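Flap endonuclease 1 (Desulfurococcus amylolyticus, PDB 3ORY) probably cleaves 5' flap structures in branched DNA, acting as a structure-specific, metal-dependent nuclease of the XPG family in an archaeon that lives at very high temperature. Local coordinates at residues Ala52-Asp57 / Tyr134-Ala139; Lys88-Phe93 / Tyr306-His311; Pro164-Ala169 / Lys294-Gln299; Gly244-Thr249 / Lys262-Leu267; Ile321-Asp324 / Ser329-Arg332. All coordinates share one frame; numbering follows the deposited sequence.

Contact 1 (Ala52-Asp57 / Tyr134-Ala139); sequences AIRQPD and YAMMSA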
# COMPACT_ATOMS: atom_id res chain seq x y z
N ALA A 52 -4.17 0.26 -10.44
CA ALA A 52 -3.53 1.27 -11.30
C ALA A 52 -3.13 0.75 -12.68
O ALA A 52 -3.05 1.52 -13.65
CB ALA A 52 -2.32 1.90 -10.60
N ILE A 53 -2.87 -0.55 -12.78
CA ILE A 53 -2.41 -1.12 -14.04
C ILE A 53 -3.57 -1.79 -14.78
O ILE A 53 -4.08 -2.83 -14.37
CB ILE A 53 -1.19 -2.04 -13.82
CG1 ILE A 53 -0.05 -1.18 -13.24
CG2 ILE A 53 -0.74 -2.68 -15.13
CD1 ILE A 53 0.94 -1.95 -12.47
N ARG A 54 -3.99 -1.14 -15.87
CA ARG A 54 -5.21 -1.50 -16.59
C ARG A 54 -5.01 -1.38 -18.10
O ARG A 54 -4.14 -0.64 -18.56
CB ARG A 54 -6.36 -0.59 -16.16
CG ARG A 54 -6.78 -0.74 -14.68
CD ARG A 54 -7.41 -2.11 -14.45
NE ARG A 54 -7.63 -2.42 -13.04
CZ ARG A 54 -8.81 -2.59 -12.47
NH1 ARG A 54 -9.94 -2.48 -13.18
NH2 ARG A 54 -8.88 -2.87 -11.18
N GLN A 55 -5.83 -2.10 -18.85
CA GLN A 55 -5.93 -1.94 -20.30
C GLN A 55 -6.49 -0.53 -20.57
O GLN A 55 -6.99 0.12 -19.63
CB GLN A 55 -6.83 -3.04 -20.90
CG GLN A 55 -6.22 -4.46 -20.78
CD GLN A 55 -7.11 -5.58 -21.33
OE1 GLN A 55 -7.29 -6.62 -20.70
NE2 GLN A 55 -7.67 -5.37 -22.52
N PRO A 56 -6.37 -0.02 -21.81
CA PRO A 56 -6.83 1.36 -22.05
C PRO A 56 -8.27 1.65 -21.60
O PRO A 56 -8.55 2.74 -21.09
CB PRO A 56 -6.68 1.52 -23.57
CG PRO A 56 -5.53 0.61 -23.91
CD PRO A 56 -5.65 -0.57 -22.98
N ASP A 57 -9.17 0.67 -21.75
CA ASP A 57 -10.59 0.85 -21.37
C ASP A 57 -10.90 0.72 -19.86
O ASP A 57 -12.02 1.03 -19.43
CB ASP A 57 -11.49 -0.08 -22.19
CG ASP A 57 -11.14 -1.54 -22.02
OD1 ASP A 57 -10.36 -1.90 -21.10
OD2 ASP A 57 -11.64 -2.35 -22.83
N TYR A 134 -16.00 4.97 -13.20
CA TYR A 134 -16.66 4.34 -12.06
C TYR A 134 -16.99 2.86 -12.29
O TYR A 134 -17.30 2.13 -11.34
CB TYR A 134 -17.90 5.13 -11.65
CG TYR A 134 -17.57 6.53 -11.16
CD1 TYR A 134 -16.63 6.73 -10.15
CD2 TYR A 134 -18.20 7.65 -11.72
CE1 TYR A 134 -16.32 8.01 -9.70
CE2 TYR A 134 -17.90 8.94 -11.27
CZ TYR A 134 -16.96 9.10 -10.26
OH TYR A 134 -16.65 10.36 -9.80
N ALA A 135 -16.90 2.42 -13.54
CA ALA A 135 -17.16 1.03 -13.91
C ALA A 135 -16.00 0.10 -13.59
O ALA A 135 -16.20 -1.12 -13.53
CB ALA A 135 -17.49 0.95 -15.39
N MET A 136 -14.81 0.66 -13.39
CA MET A 136 -13.60 -0.15 -13.18
C MET A 136 -13.77 -1.07 -11.98
O MET A 136 -14.02 -0.62 -10.87
CB MET A 136 -12.38 0.74 -12.98
CG MET A 136 -11.72 1.20 -14.27
SD MET A 136 -10.34 2.32 -13.93
CE MET A 136 -9.21 1.26 -13.04
N MET A 137 -13.66 -2.38 -12.22
CA MET A 137 -13.87 -3.35 -11.15
C MET A 137 -12.71 -3.39 -10.17
O MET A 137 -11.55 -3.24 -10.56
CB MET A 137 -14.19 -4.74 -11.71
CG MET A 137 -13.07 -5.44 -12.46
SD MET A 137 -13.37 -7.22 -12.57
CE MET A 137 -12.79 -7.76 -10.95
N SER A 138 -13.04 -3.58 -8.89
CA SER A 138 -12.04 -3.74 -7.85
C SER A 138 -11.68 -5.22 -7.77
O SER A 138 -12.49 -6.05 -7.34
CB SER A 138 -12.58 -3.28 -6.49
OG SER A 138 -13.08 -1.95 -6.58
N ALA A 139 -10.47 -5.55 -8.21
CA ALA A 139 -10.01 -6.93 -8.22
C ALA A 139 -9.72 -7.42 -6.80
O ALA A 139 -9.24 -6.67 -5.95
CB ALA A 139 -8.78 -7.07 -9.11
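Arg54 reaches across to Met137 and takes its carbonyl oxygen with both terminal nitrogens. The shorter and straighter of the two bonds runs from Arg54 NH2 to Met137 O, 2.8 Å long, with the donor nearly in line with the C=O bond. Arg54 NH1 reaches Met137 O at 3.2 Å with an N-H...O angle of 135°; it approaches in the carbonyl plane, on a lone pair. Met137 O lies almost exactly in the guanidinium plane, so the two terminal nitrogens meet this one oxygen end-on. Each of these nitrogens has a further acceptor just beyond the segment 52-57: NH1 bonds Gly58 O and NH2 bonds Leu50 O, near the end of helix 42-52. One cationic group thus serves three backbone carbonyls. The contact ties the loop after helix 42-52 to the segment that leaves helix 128-134, close to helix 102-125; in flap endonucleases helices in this part of the chain build the arch over the active site. Met136 supplies the apolar share. A bend at its last torsion (chi3 64°) brings Met136 CE over one face of the guanidinium, 3.7 Å above the plane and toward its rim, and 3.5 Å from Arg54 CG. Outside this pair, Ser138 O accepts from Arg108 NH2 and Ile53 O is bonded to Ser70 OG.

Contact 2 (Lys88-Phe93 / Tyr306-His311); sequences KPVYVF and YRIEWH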
# COMPACT_ATOMS: atom_id res chain seq x y z
N LYS A 88 17.07 0.24 -2.58
CA LYS A 88 17.20 -1.19 -2.28
C LYS A 88 15.89 -1.68 -1.67
O LYS A 88 15.66 -1.52 -0.47
CB LYS A 88 18.40 -1.43 -1.36
CG LYS A 88 19.73 -0.97 -1.98
CD LYS A 88 20.91 -1.30 -1.09
CE LYS A 88 22.21 -1.00 -1.83
NZ LYS A 88 23.36 -0.92 -0.89
N PRO A 89 15.01 -2.26 -2.50
CA PRO A 89 13.70 -2.62 -1.97
C PRO A 89 13.65 -4.00 -1.33
O PRO A 89 14.36 -4.93 -1.75
CB PRO A 89 12.80 -2.58 -3.22
CG PRO A 89 13.72 -3.00 -4.35
CD PRO A 89 15.15 -2.65 -3.92
N VAL A 90 12.83 -4.12 -0.29
CA VAL A 90 12.49 -5.40 0.31
C VAL A 90 10.99 -5.36 0.59
O VAL A 90 10.46 -4.37 1.10
CB VAL A 90 13.33 -5.69 1.60
CG1 VAL A 90 13.31 -4.50 2.57
CG2 VAL A 90 12.86 -6.99 2.29
N TYR A 91 10.30 -6.43 0.23
CA TYR A 91 8.86 -6.51 0.46
C TYR A 91 8.60 -7.26 1.76
O TYR A 91 9.44 -8.05 2.20
CB TYR A 91 8.16 -7.19 -0.73
CG TYR A 91 8.06 -6.28 -1.93
CD1 TYR A 91 6.92 -5.51 -2.17
CD2 TYR A 91 9.13 -6.16 -2.83
CE1 TYR A 91 6.83 -4.67 -3.29
CE2 TYR A 91 9.05 -5.32 -3.93
CZ TYR A 91 7.91 -4.58 -4.15
OH TYR A 91 7.86 -3.76 -5.25
N VAL A 92 7.46 -7.00 2.38
CA VAL A 92 7.05 -7.74 3.56
C VAL A 92 5.63 -8.24 3.37
O VAL A 92 4.74 -7.47 3.01
CB VAL A 92 7.21 -6.91 4.87
CG1 VAL A 92 6.48 -5.57 4.79
CG2 VAL A 92 6.77 -7.74 6.10
N PHE A 93 5.42 -9.53 3.59
CA PHE A 93 4.12 -10.13 3.39
C PHE A 93 3.49 -10.57 4.70
O PHE A 93 4.18 -11.08 5.60
CB PHE A 93 4.21 -11.31 2.41
CG PHE A 93 4.48 -10.87 0.99
CD1 PHE A 93 3.45 -10.37 0.20
CD2 PHE A 93 5.76 -10.96 0.45
CE1 PHE A 93 3.70 -9.96 -1.13
CE2 PHE A 93 6.02 -10.54 -0.86
CZ PHE A 93 4.98 -10.04 -1.65
N TYR A 306 14.54 -12.54 10.42
CA TYR A 306 14.62 -12.17 9.01
C TYR A 306 16.05 -11.78 8.72
O TYR A 306 16.79 -11.38 9.61
CB TYR A 306 13.68 -11.00 8.67
CG TYR A 306 13.96 -9.70 9.42
CD1 TYR A 306 14.95 -8.81 8.99
CD2 TYR A 306 13.22 -9.37 10.56
CE1 TYR A 306 15.21 -7.62 9.69
CE2 TYR A 306 13.47 -8.19 11.26
CZ TYR A 306 14.46 -7.32 10.82
OH TYR A 306 14.69 -6.17 11.53
N ARG A 307 16.44 -11.89 7.45
CA ARG A 307 17.76 -11.44 7.03
C ARG A 307 17.67 -10.96 5.59
O ARG A 307 17.58 -11.77 4.66
CB ARG A 307 18.82 -12.54 7.20
CG ARG A 307 20.22 -12.17 6.70
CD ARG A 307 21.32 -12.71 7.61
NE ARG A 307 22.66 -12.55 7.03
CZ ARG A 307 23.55 -13.53 6.90
NH1 ARG A 307 23.26 -14.76 7.33
NH2 ARG A 307 24.74 -13.28 6.37
N ILE A 308 17.70 -9.64 5.42
CA ILE A 308 17.45 -8.99 4.13
C ILE A 308 18.70 -9.02 3.23
O ILE A 308 19.68 -8.30 3.47
CB ILE A 308 16.96 -7.54 4.33
CG1 ILE A 308 15.71 -7.52 5.23
CG2 ILE A 308 16.71 -6.87 2.99
CD1 ILE A 308 15.44 -6.16 5.85
N GLU A 309 18.64 -9.86 2.20
CA GLU A 309 19.73 -10.00 1.23
C GLU A 309 19.20 -9.96 -0.19
O GLU A 309 18.12 -10.48 -0.47
CB GLU A 309 20.49 -11.32 1.45
CG GLU A 309 21.26 -11.41 2.77
CD GLU A 309 21.95 -12.75 2.97
OE1 GLU A 309 21.55 -13.74 2.31
OE2 GLU A 309 22.89 -12.82 3.78
N TRP A 310 19.97 -9.35 -1.08
CA TRP A 310 19.65 -9.31 -2.50
C TRP A 310 20.49 -10.33 -3.26
O TRP A 310 21.70 -10.45 -3.02
CB TRP A 310 19.87 -7.89 -3.04
CG TRP A 310 18.92 -6.88 -2.46
CD1 TRP A 310 17.75 -6.45 -3.01
CD2 TRP A 310 19.05 -6.19 -1.20
NE1 TRP A 310 17.14 -5.53 -2.18
CE2 TRP A 310 17.91 -5.36 -1.07
CE3 TRP A 310 20.01 -6.17 -0.19
CZ2 TRP A 310 17.71 -4.53 0.05
CZ3 TRP A 310 19.81 -5.35 0.92
CH2 TRP A 310 18.67 -4.55 1.02
N HIS A 311 19.86 -11.08 -4.16
CA HIS A 311 20.54 -12.12 -4.94
C HIS A 311 20.51 -11.82 -6.42
O HIS A 311 19.66 -11.05 -6.89
CB HIS A 311 19.91 -13.50 -4.70
CG HIS A 311 19.90 -13.91 -3.26
ND1 HIS A 311 21.06 -14.05 -2.52
CD2 HIS A 311 18.89 -14.22 -2.43
CE1 HIS A 311 20.76 -14.41 -1.29
NE2 HIS A 311 19.44 -14.53 -1.21
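Trp310 makes the polar link to the strand: its NE1 donates to Pro89 O at 2.9 Å. The bond is bent, with an N-H...O angle of 143°; the donor stands 33° out of the carbonyl plane, and the oxygen itself lies 23° out of the indole plane. In van der Waals contact with the same ring, Lys88 CB rests 3.5 Å from Trp310 CZ2, and its CD lies over one face of the indole before the extended chain carries the ammonium group away. Pro89 CD completes this patch, 3.9 Å from Trp310 NE1. Strand 88-93 is an inner strand of the central sheet of the nuclease core, parallel to both 37-41 and 160-162, and 306-311 belongs to the loop leading to the C-terminal helices. Further along, Ile308 CG2 meets Val90 CB at 3.8 Å and the side chains cross at about a right angle. Without the Trp310 indole, as with an alanine here, Pro89 O would probably be left short of a donor and the methylenes of Lys88 would lose their cover. Ionic interaction is confined to the loop: Arg307 NH2 lies 3.2 Å from Glu309 OE2, which sits above the guanidinium plane, a pairing of charges alone.

Contact 3 (Pro164-Ala169 / Lys294-Gln299); sequences PAEGEA and KKYFLQ. With PO4 (phosphate ion), chain D.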
# COMPACT_ATOMS: atom_id res chain seq x y z
N PRO A 164 5.00 -12.47 10.88
CA PRO A 164 4.15 -13.38 11.65
C PRO A 164 2.67 -12.97 11.62
O PRO A 164 1.79 -13.83 11.66
CB PRO A 164 4.70 -13.28 13.08
CG PRO A 164 5.40 -11.97 13.14
CD PRO A 164 5.98 -11.78 11.75
N ALA A 165 2.41 -11.66 11.56
CA ALA A 165 1.06 -11.13 11.58
C ALA A 165 0.95 -9.98 10.59
O ALA A 165 1.28 -10.17 9.42
CB ALA A 165 0.66 -10.69 13.03
N GLU A 166 0.53 -8.78 11.03
CA GLU A 166 0.35 -7.66 10.09
C GLU A 166 1.65 -7.29 9.36
O GLU A 166 2.69 -7.08 9.99
CB GLU A 166 -0.17 -6.40 10.81
CG GLU A 166 -1.59 -6.53 11.38
CD GLU A 166 -1.59 -7.07 12.81
OE1 GLU A 166 -0.53 -7.53 13.29
OE2 GLU A 166 -2.66 -7.02 13.46
N GLY A 167 1.57 -7.24 8.02
CA GLY A 167 2.68 -6.82 7.17
C GLY A 167 3.14 -5.42 7.53
O GLY A 167 4.36 -5.16 7.62
N GLU A 168 2.18 -4.53 7.76
CA GLU A 168 2.49 -3.13 8.11
C GLU A 168 3.24 -3.00 9.44
O GLU A 168 4.10 -2.13 9.58
CB GLU A 168 1.21 -2.28 8.15
CG GLU A 168 0.46 -2.20 6.80
CD GLU A 168 1.11 -1.23 5.79
OE1 GLU A 168 2.10 -0.55 6.13
OE2 GLU A 168 0.62 -1.16 4.64
N ALA A 169 2.90 -3.87 10.40
CA ALA A 169 3.58 -3.91 11.71
C ALA A 169 5.03 -4.39 11.59
O ALA A 169 5.92 -3.84 12.24
CB ALA A 169 2.81 -4.84 12.67
N LYS A 294 -5.59 -0.94 21.06
CA LYS A 294 -4.53 0.04 21.25
C LYS A 294 -3.24 -0.60 21.77
O LYS A 294 -2.15 -0.41 21.19
CB LYS A 294 -4.98 1.16 22.21
CG LYS A 294 -3.89 2.21 22.48
CD LYS A 294 -4.36 3.32 23.44
CE LYS A 294 -4.45 2.81 24.89
NZ LYS A 294 -4.84 3.90 25.86
N LYS A 295 -3.35 -1.37 22.85
CA LYS A 295 -2.17 -2.03 23.43
C LYS A 295 -1.51 -2.99 22.46
O LYS A 295 -0.27 -3.17 22.50
CB LYS A 295 -2.51 -2.74 24.75
CG LYS A 295 -2.94 -1.78 25.87
CD LYS A 295 -3.19 -2.54 27.18
CE LYS A 295 -3.56 -1.59 28.32
NZ LYS A 295 -2.55 -0.51 28.49
N TYR A 296 -2.31 -3.63 21.60
CA TYR A 296 -1.74 -4.48 20.56
C TYR A 296 -0.93 -3.65 19.55
O TYR A 296 0.21 -4.00 19.22
CB TYR A 296 -2.80 -5.32 19.83
CG TYR A 296 -2.15 -6.12 18.74
CD1 TYR A 296 -1.44 -7.28 19.04
CD2 TYR A 296 -2.14 -5.67 17.41
CE1 TYR A 296 -0.79 -8.00 18.05
CE2 TYR A 296 -1.48 -6.37 16.42
CZ TYR A 296 -0.81 -7.55 16.75
OH TYR A 296 -0.13 -8.27 15.78
N PHE A 297 -1.52 -2.56 19.07
CA PHE A 297 -0.78 -1.66 18.16
C PHE A 297 0.54 -1.17 18.76
O PHE A 297 1.53 -1.03 18.05
CB PHE A 297 -1.66 -0.47 17.73
CG PHE A 297 -2.47 -0.74 16.48
CD1 PHE A 297 -2.09 -0.21 15.25
CD2 PHE A 297 -3.60 -1.56 16.52
CE1 PHE A 297 -2.82 -0.47 14.08
CE2 PHE A 297 -4.36 -1.82 15.35
CZ PHE A 297 -3.96 -1.27 14.13
N LEU A 298 0.56 -0.96 20.08
CA LEU A 298 1.79 -0.57 20.77
C LEU A 298 2.82 -1.69 20.80
O LEU A 298 4.00 -1.41 20.78
CB LEU A 298 1.51 -0.09 22.21
CG LEU A 298 0.79 1.25 22.38
CD1 LEU A 298 0.36 1.43 23.84
CD2 LEU A 298 1.69 2.40 21.94
N GLN A 299 2.37 -2.94 20.89
CA GLN A 299 3.30 -4.07 20.93
C GLN A 299 2.79 -5.20 20.04
O GLN A 299 2.33 -6.23 20.55
CB GLN A 299 3.47 -4.58 22.36
CG GLN A 299 3.99 -3.53 23.31
CD GLN A 299 4.62 -4.13 24.54
OE1 GLN A 299 5.78 -4.54 24.52
NE2 GLN A 299 3.85 -4.18 25.63
P PO4 D . -8.32 4.88 25.48
O1 PO4 D . -9.25 3.94 24.75
O2 PO4 D . -7.78 4.19 26.70
O3 PO4 D . -7.17 5.26 24.60
O4 PO4 D . -9.12 6.10 25.85
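The start of helix 167-176, where Glu166 receives the hydroxyl of Tyr296, borders an acidic cluster that includes Glu168, Asp41 and Asp187, consistent with the metal-binding active site of XPG-family nucleases. Tyr296 OH donates to Glu166 OE1 in a short bond of 2.6 Å, entering on the syn lone pair, the side of the other carboxylate oxygen. OE1 lies in the plane of the phenol ring at its edge, but the carboxylate itself is turned 42° from that ring. Glu166 holds the N-cap position of the helix, and a bend in its chain (chi2 89°) swings the carboxylate toward helix 290-298. From that helix Tyr296 comes to meet it, with CG anti to the backbone N (chi1 177°). Both carboxylate oxygens are engaged, since OE2 bonds Tyr251 OH, and the rings of Tyr251 and Tyr296 meet edge to face. Tyr296 OH in turn accepts from Gln301 N. A glutamine at Glu166 would probably weaken this network, because its NH2 group could not accept as a carboxylate oxygen does, so one of the two tyrosine hydroxyls would lose its acceptor. At the far side of helix 290-298, Lys294 NZ pairs with Glu238 and binds a phosphate ion, probably from the crystallisation liquor. Closer in, Ala165 CB packs 3.7 Å from Tyr296 OH.

Contact 4 (Gly244-Thr249 / Lys262-Leu267); sequences GILLGT and KKALQL. With PO4 (phosphate ion), chain C.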
# COMPACT_ATOMS: atom_id res chain seq x y z
N GLY A 244 -6.86 5.77 14.54
CA GLY A 244 -6.99 4.61 13.65
C GLY A 244 -8.13 3.68 14.04
O GLY A 244 -8.85 3.16 13.16
N ILE A 245 -8.28 3.46 15.34
CA ILE A 245 -9.34 2.60 15.88
C ILE A 245 -10.73 3.18 15.58
O ILE A 245 -11.67 2.44 15.25
CB ILE A 245 -9.13 2.34 17.40
CG1 ILE A 245 -7.88 1.47 17.63
CG2 ILE A 245 -10.37 1.68 18.02
CD1 ILE A 245 -7.40 1.37 19.08
N LEU A 246 -10.85 4.50 15.67
CA LEU A 246 -12.12 5.15 15.35
C LEU A 246 -12.46 4.99 13.87
O LEU A 246 -13.64 4.87 13.50
CB LEU A 246 -12.10 6.63 15.73
CG LEU A 246 -12.09 6.92 17.23
CD1 LEU A 246 -12.11 8.42 17.48
CD2 LEU A 246 -13.28 6.26 17.90
N LEU A 247 -11.42 4.99 13.05
CA LEU A 247 -11.60 4.82 11.61
C LEU A 247 -11.84 3.35 11.22
O LEU A 247 -12.58 3.07 10.26
CB LEU A 247 -10.41 5.42 10.85
CG LEU A 247 -10.18 6.92 11.06
CD1 LEU A 247 -8.98 7.38 10.23
CD2 LEU A 247 -11.43 7.73 10.68
N GLY A 248 -11.23 2.43 11.96
CA GLY A 248 -11.43 1.01 11.74
C GLY A 248 -10.17 0.23 11.42
O GLY A 248 -9.43 0.59 10.50
N THR A 249 -9.92 -0.84 12.17
CA THR A 249 -8.74 -1.70 12.00
C THR A 249 -9.19 -3.12 11.67
O THR A 249 -10.39 -3.39 11.61
CB THR A 249 -7.89 -1.74 13.29
OG1 THR A 249 -8.62 -2.43 14.31
CG2 THR A 249 -7.57 -0.31 13.79
N LYS A 262 -10.76 13.79 10.10
CA LYS A 262 -10.74 15.09 10.79
C LYS A 262 -11.52 15.03 12.09
O LYS A 262 -11.08 15.57 13.11
CB LYS A 262 -11.28 16.22 9.91
CG LYS A 262 -10.38 16.57 8.74
CD LYS A 262 -11.04 17.60 7.82
CE LYS A 262 -10.18 17.87 6.61
NZ LYS A 262 -10.80 18.90 5.72
N LYS A 263 -12.67 14.37 12.06
CA LYS A 263 -13.53 14.26 13.24
C LYS A 263 -12.88 13.38 14.30
O LYS A 263 -12.89 13.74 15.48
CB LYS A 263 -14.91 13.71 12.86
CG LYS A 263 -15.90 13.58 14.03
CD LYS A 263 -16.28 14.93 14.68
CE LYS A 263 -17.71 14.88 15.23
NZ LYS A 263 -18.10 16.09 16.02
N ALA A 264 -12.33 12.24 13.88
CA ALA A 264 -11.61 11.34 14.78
C ALA A 264 -10.49 12.10 15.50
O ALA A 264 -10.33 11.96 16.70
CB ALA A 264 -11.06 10.12 14.03
N LEU A 265 -9.74 12.92 14.77
CA LEU A 265 -8.63 13.68 15.36
C LEU A 265 -9.14 14.69 16.38
O LEU A 265 -8.57 14.86 17.47
CB LEU A 265 -7.83 14.41 14.27
CG LEU A 265 -6.84 15.47 14.74
CD1 LEU A 265 -5.65 14.85 15.50
CD2 LEU A 265 -6.36 16.34 13.58
N GLN A 266 -10.24 15.36 16.03
CA GLN A 266 -10.87 16.34 16.89
C GLN A 266 -11.34 15.66 18.19
O GLN A 266 -11.08 16.17 19.28
CB GLN A 266 -12.05 16.99 16.15
CG GLN A 266 -12.22 18.47 16.38
CD GLN A 266 -13.30 19.06 15.49
OE1 GLN A 266 -14.23 18.37 15.09
NE2 GLN A 266 -13.17 20.35 15.18
N LEU A 267 -11.99 14.50 18.06
CA LEU A 267 -12.54 13.79 19.22
C LEU A 267 -11.50 13.28 20.21
O LEU A 267 -11.66 13.42 21.44
CB LEU A 267 -13.44 12.63 18.78
CG LEU A 267 -14.76 12.98 18.08
CD1 LEU A 267 -15.49 11.70 17.65
CD2 LEU A 267 -15.66 13.86 18.96
P PO4 C . -13.45 13.94 7.62
O1 PO4 C . -14.10 12.80 6.87
O2 PO4 C . -13.93 13.93 9.06
O3 PO4 C . -11.95 13.82 7.54
O4 PO4 C . -13.85 15.25 6.98
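No flat side chain takes part where Leu246 and Leu247 meet Ala264, so there are no ring faces or edges to match and the contact is one of methyl and methylene groups. Ala264 CB is the point on which both leucines converge. Leu246 approaches it with two atoms, CB and CD1, each 4.0 Å from Ala264 CB, while Leu247 CD2 comes within 4.1 Å of the same Ala264 CB. Both leucines set CG anti to the carbonyl carbon (chi1 -70° in Leu246), and Leu247, whose CB points past the other helix, still brings a methyl onto the alanine by way of its branched end. The small residue lets the backbones come close, with Leu246 CA and Ala264 CA 6.2 Å apart. Leu246 also packs on Phe256 in the connecting loop and on Val268, further along helix 261-271.

Helices 237-247 and 261-271, joined by this loop, probably correspond to the helix-three-turn-helix element that binds duplex DNA in flap endonucleases. A phosphate ion, probably from the crystallisation liquor, occupies the start of the second helix. Lys262 N donates to phosphate O3 at 2.8 Å, nearly straight at 172°. The bond from Lys263 N to phosphate O2 is longer, 3.3 Å. Main-chain amides at a helix start suit an anion, and Lys262, whose methylenes lie along the phosphate, would probably add positive potential. The chemistry therefore divides the helix in two: an apolar side fixes it against helix 237-247, while its polar beginning is consistent with a site for a DNA backbone phosphate.

Contact 5 (Ile321-Asp324 / Ser329-Arg332); sequences ILVD and SIDR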
# COMPACT_ATOMS: atom_id res chain seq x y z
N ILE A 321 7.88 -17.26 -15.61
CA ILE A 321 6.71 -16.73 -14.90
C ILE A 321 5.87 -15.77 -15.77
O ILE A 321 4.67 -16.01 -16.00
CB ILE A 321 7.11 -16.07 -13.56
CG1 ILE A 321 7.69 -17.12 -12.61
CG2 ILE A 321 5.90 -15.40 -12.91
CD1 ILE A 321 8.51 -16.56 -11.47
N LEU A 322 6.49 -14.70 -16.26
CA LEU A 322 5.75 -13.65 -16.97
C LEU A 322 5.33 -14.03 -18.39
O LEU A 322 4.15 -13.95 -18.73
CB LEU A 322 6.55 -12.34 -17.00
CG LEU A 322 6.90 -11.74 -15.63
CD1 LEU A 322 7.61 -10.41 -15.84
CD2 LEU A 322 5.67 -11.56 -14.76
N VAL A 323 6.30 -14.44 -19.20
CA VAL A 323 6.01 -14.75 -20.60
C VAL A 323 5.28 -16.09 -20.75
O VAL A 323 4.18 -16.13 -21.28
CB VAL A 323 7.28 -14.70 -21.49
CG1 VAL A 323 6.95 -14.98 -22.97
CG2 VAL A 323 7.97 -13.34 -21.35
N ASP A 324 5.88 -17.18 -20.29
CA ASP A 324 5.33 -18.52 -20.54
C ASP A 324 4.03 -18.79 -19.79
O ASP A 324 3.05 -19.24 -20.38
CB ASP A 324 6.36 -19.61 -20.24
CG ASP A 324 7.65 -19.43 -21.02
OD1 ASP A 324 7.63 -18.77 -22.08
OD2 ASP A 324 8.69 -19.93 -20.57
N SER A 329 4.54 -9.94 -23.00
CA SER A 329 5.33 -9.82 -24.23
C SER A 329 6.80 -10.16 -24.00
O SER A 329 7.45 -9.57 -23.14
CB SER A 329 5.22 -8.41 -24.80
OG SER A 329 6.38 -8.11 -25.57
N ILE A 330 7.33 -11.09 -24.81
CA ILE A 330 8.73 -11.49 -24.70
C ILE A 330 9.70 -10.33 -24.97
O ILE A 330 10.73 -10.21 -24.30
CB ILE A 330 9.06 -12.73 -25.60
CG1 ILE A 330 10.51 -13.19 -25.38
CG2 ILE A 330 8.79 -12.44 -27.08
CD1 ILE A 330 10.84 -13.57 -23.95
N ASP A 331 9.35 -9.47 -25.93
CA ASP A 331 10.14 -8.28 -26.24
C ASP A 331 10.20 -7.34 -25.04
O ASP A 331 11.29 -6.94 -24.60
CB ASP A 331 9.56 -7.53 -27.45
CG ASP A 331 9.90 -8.20 -28.79
OD1 ASP A 331 10.52 -9.29 -28.81
OD2 ASP A 331 9.53 -7.62 -29.84
N ARG A 332 9.03 -6.99 -24.51
CA ARG A 332 8.96 -6.06 -23.39
C ARG A 332 9.66 -6.60 -22.15
O ARG A 332 10.42 -5.88 -21.50
CB ARG A 332 7.51 -5.64 -23.10
CG ARG A 332 6.97 -4.64 -24.15
CD ARG A 332 5.68 -3.94 -23.68
NE ARG A 332 4.52 -4.83 -23.74
CZ ARG A 332 3.77 -5.02 -24.83
NH1 ARG A 332 2.73 -5.85 -24.79
NH2 ARG A 332 4.06 -4.39 -25.97
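Ser329, whose carbonyl O rests 4.2 Å from Val323 CG2, turns its hydroxyl back over the start of its own helix. Ser329 OG accepts from Arg332 N at 3.1 Å, and the N-H...O angle of 176° makes the bond practically straight. This is an N-cap: the serine side chain satisfies an amide that has no carbonyl of a preceding turn to pair with. The Arg332 side chain folds back as well, so that Ser329 CB lies over one face of the guanidinium, 3.4 Å above its plane and toward the rim.

The two segments form the junction of two consecutive helices near the C-terminus, where helix 315-325 gives way to helix 330-347 through a very short link. Across the two segments there is no hydrogen bond, and the side chains meet through apolar groups. Val323 sends CG2 between the backbone and the side-chain end of Ile330, 3.9 Å from both its CA and its CD1. CG1 of Val323, anti to the backbone N (chi1 -178°), lies 4.1 Å from Ile330 CB, and the two side chains pass at a slant. Helix 315-325 widens into a pi-type turn over residues 321-324. Leu322 faces inward, packing on Val333 of the second helix and on Phe76 and Leu152 of the nuclease core. On the surface, Asp324 forms a salt bridge with Lys319 of its own helix.

Overall arrangement
Contacts 2, 3 and 4 form a connected series through the nuclease core. Val92 CG1, on the strand of contact 2, touches Gly167 O of contact 3 at 3.6 Å, and Phe297 CZ of contact 3 meets Thr249 CG2 of contact 4 at 3.8 Å. Contact 3, which holds Glu168 of the probable metal site, thus touches both contact 2 and contact 4, whose second helix holds a phosphate; the centres of contacts 3 and 4 are about 18 Å apart. Contact 1 touches none of the others: its centre is about 32 Å from that of contact 3, across the chain's centre. Contact 5, at the junction of the last two helices, lies about 45 Å from contact 4, centre to centre.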